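Uncharacterized esterase YxiM (Bacillus subtilis, PDB 2O14) is an uncharacterised member of the GDSL lipolytic enzyme family that probably hydrolyses ester bonds. Local coordinates at residues A101-E106 against I112-D117. Residues are numbered along the deposited sequence; the frame is centred on the assembly and turned at random.
Sequences ASVAAE and INMTGD
Ala-101 and Met-114 form an antiparallel hydrogen-bonded pair, while the axes of strands 101-105 and 112-115 splay to 126° between their directions. Ala-101 N binds Met-114 O at 3.0 Å. The return bond, from Met-114 N to Ala-101 O, is shorter at 2.7 Å but more bent. CA of Asn-113 also comes to 3.3 Å from Ala-101 O, as a CA-H...O contact. Asn-113 has positive phi, and strand 108-115 is interrupted along its length. At this irregularity a side chain adds a further bond between the two segments. Ser-102 OG accepts the N-H of Asn-113 in an almost straight bond (173°), with N and OG 2.9 Å apart. The chi1 of Ser-102, -70°, places OG beside that residue's own backbone N; OG also lies against CA of Ile-112. Asn-113 N is likely to lose its acceptor if an alanine takes the place of Ser-102, leaving the irregular backbone less firmly tied to its neighbour. Val-103 and Met-114, a selenomethionine, meet obliquely. Val-103 CG2 lies 3.9 Å from the selenium; the modelled position of the terminal methyl is doubtful. Val-93 and Leu-95 of strand 87-95 extend this apolar cluster, and Tyr-177 also touches Met-114. The side chain of Asn-113 is about 8 Å from that of Ser-171, the nucleophile by similarity. The arrangement is a beta hairpin with an irregular outer strand, at the edge of the five-stranded antiparallel sheet of the galactose-binding-like domain.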
ATOM      1  N   ALA A 101       1.374  11.589   1.385  1.00 16.74           N
ATOM      2  CA  ALA A 101       2.371  11.153   2.353  1.00 16.68           C
ATOM      3  C   ALA A 101       2.220   9.681   2.711  1.00 16.22           C
ATOM      4  O   ALA A 101       1.163   9.082   2.501  1.00 16.72           O
ATOM      5  CB  ALA A 101       2.259  11.998   3.616  1.00 16.59           C
ATOM      6  N   SER A 102       3.292   9.103   3.242  1.00 15.96           N
ATOM      7  CA  SER A 102       3.292   7.705   3.663  1.00 16.36           C
ATOM      8  C   SER A 102       3.575   7.650   5.157  1.00 15.77           C
ATOM      9  O   SER A 102       4.046   8.620   5.746  1.00 13.91           O
ATOM     10  CB  SER A 102       4.368   6.914   2.911  1.00 17.95           C
ATOM     11  OG  SER A 102       4.030   6.761   1.537  1.00 17.40           O
ATOM     12  N   VAL A 103       3.271   6.514   5.771  1.00 21.45           N
ATOM     13  CA  VAL A 103       3.518   6.336   7.189  1.00 20.11           C
ATOM     14  C   VAL A 103       4.617   5.303   7.347  1.00 20.96           C
ATOM     15  O   VAL A 103       4.630   4.292   6.637  1.00 23.43           O
ATOM     16  CB  VAL A 103       2.252   5.846   7.927  1.00 14.34           C
ATOM     17  CG1 VAL A 103       2.596   5.456   9.354  1.00 13.02           C
ATOM     18  CG2 VAL A 103       1.210   6.943   7.949  1.00 14.34           C
ATOM     19  N   ALA A 104       5.548   5.565   8.261  1.00 16.00           N
ATOM     20  CA  ALA A 104       6.654   4.647   8.527  1.00 14.65           C
ATOM     21  C   ALA A 104       6.668   4.292  10.013  1.00 15.15           C
ATOM     22  O   ALA A 104       6.323   5.110  10.860  1.00 14.09           O
ATOM     23  CB  ALA A 104       7.983   5.296   8.135  1.00 12.65           C
ATOM     24  N   ALA A 105       7.067   3.068  10.328  1.00 14.51           N
ATOM     25  CA  ALA A 105       7.126   2.634  11.714  1.00 13.73           C
ATOM     26  C   ALA A 105       8.099   1.477  11.782  1.00 14.34           C
ATOM     27  O   ALA A 105       8.109   0.620  10.903  1.00 15.60           O
ATOM     28  CB  ALA A 105       5.752   2.203  12.190  1.00 11.41           C
ATOM     29  N   GLU A 106       8.930   1.467  12.818  1.00 18.74           N
ATOM     30  CA  GLU A 106       9.924   0.419  12.992  1.00 20.32           C
ATOM     31  C   GLU A 106      10.921   0.374  11.832  1.00 20.31           C
ATOM     32  O   GLU A 106      11.382  -0.699  11.439  1.00 20.92           O
ATOM     33  CB  GLU A 106       9.237  -0.938  13.144  1.00 26.39           C
ATOM     34  CG  GLU A 106       8.243  -0.990  14.300  1.00 33.03           C
ATOM     35  CD  GLU A 106       8.836  -0.475  15.608  1.00 35.99           C
ATOM     36  OE1 GLU A 106       8.520   0.674  15.993  1.00 35.02           O
ATOM     37  OE2 GLU A 106       9.626  -1.216  16.243  1.00 37.51           O
ATOM     38  N   ILE A 112       1.229   3.349   2.221  1.00 17.45           N
ATOM     39  CA  ILE A 112       1.760   4.077   1.075  1.00 16.28           C
ATOM     40  C   ILE A 112       0.857   5.128   0.438  1.00 16.37           C
ATOM     41  O   ILE A 112      -0.289   4.856   0.079  1.00 16.37           O
ATOM     42  CB  ILE A 112       2.204   3.100  -0.053  1.00 16.08           C
ATOM     43  CG1 ILE A 112       3.279   2.135   0.461  1.00 11.88           C
ATOM     44  CG2 ILE A 112       2.726   3.893  -1.246  1.00 14.59           C
ATOM     45  CD1 ILE A 112       4.569   2.814   0.933  1.00 14.71           C
ATOM     46  N   ASN A 113       1.402   6.332   0.296  1.00 17.10           N
ATOM     47  CA  ASN A 113       0.725   7.452  -0.347  1.00 17.44           C
ATOM     48  C   ASN A 113      -0.728   7.759   0.002  1.00 18.52           C
ATOM     49  O   ASN A 113      -1.600   7.715  -0.869  1.00 17.66           O
ATOM     50  CB  ASN A 113       0.838   7.308  -1.873  1.00 18.48           C
ATOM     51  CG  ASN A 113       2.268   7.449  -2.371  1.00 18.17           C
ATOM     52  OD1 ASN A 113       2.626   6.897  -3.408  1.00 20.99           O
ATOM     53  ND2 ASN A 113       3.087   8.206  -1.641  1.00 16.45           N
HETATM   54  N   MSE A 114      -0.988   8.082   1.263  1.00 15.66           N
HETATM   55  CA  MSE A 114      -2.329   8.470   1.676  1.00 17.87           C
HETATM   56  C   MSE A 114      -2.453   9.905   1.145  1.00 17.24           C
HETATM   57  O   MSE A 114      -1.452  10.621   1.066  1.00 15.35           O
HETATM   58  CB  MSE A 114      -2.441   8.464   3.205  1.00 22.06           C
HETATM   59  CG  MSE A 114      -2.290   7.095   3.855  1.00 29.08           C
HETATM   60 SE   MSE A 114      -2.050   7.257   5.789  1.00 36.74          SE
HETATM   61  CE  MSE A 114      -0.383   8.236   5.720  1.00 41.62           C
ATOM     62  N   THR A 115      -3.655  10.332   0.772  1.00 21.65           N
ATOM     63  CA  THR A 115      -3.822  11.692   0.253  1.00 21.75           C
ATOM     64  C   THR A 115      -5.011  12.416   0.871  1.00 22.27           C
ATOM     65  O   THR A 115      -5.915  11.787   1.424  1.00 20.69           O
ATOM     66  CB  THR A 115      -4.001  11.697  -1.290  1.00 21.15           C
ATOM     67  OG1 THR A 115      -5.259  11.102  -1.632  1.00 19.59           O
ATOM     68  CG2 THR A 115      -2.873  10.918  -1.973  1.00 18.37           C
ATOM     69  N   GLY A 116      -5.000  13.744   0.782  1.00 19.83           N
ATOM     70  CA  GLY A 116      -6.093  14.528   1.327  1.00 19.55           C
ATOM     71  C   GLY A 116      -5.967  14.841   2.808  1.00 20.82           C
ATOM     72  O   GLY A 116      -5.495  14.007   3.591  1.00 21.07           O
ATOM     73  N   ASP A 117      -6.386  16.047   3.187  1.00 17.27           N
ATOM     74  CA  ASP A 117      -6.344  16.479   4.580  1.00 19.10           C
ATOM     75  C   ASP A 117      -7.135  15.498   5.439  1.00 18.69           C
ATOM     76  O   ASP A 117      -8.225  15.075   5.056  1.00 17.32           O
ATOM     77  CB  ASP A 117      -6.978  17.865   4.742  1.00 23.33           C
ATOM     78  CG  ASP A 117      -6.274  18.936   3.943  1.00 25.35           C
ATOM     79  OD1 ASP A 117      -5.177  18.664   3.410  1.00 26.56           O
ATOM     80  OD2 ASP A 117      -6.820  20.058   3.861  1.00 25.39           O
TER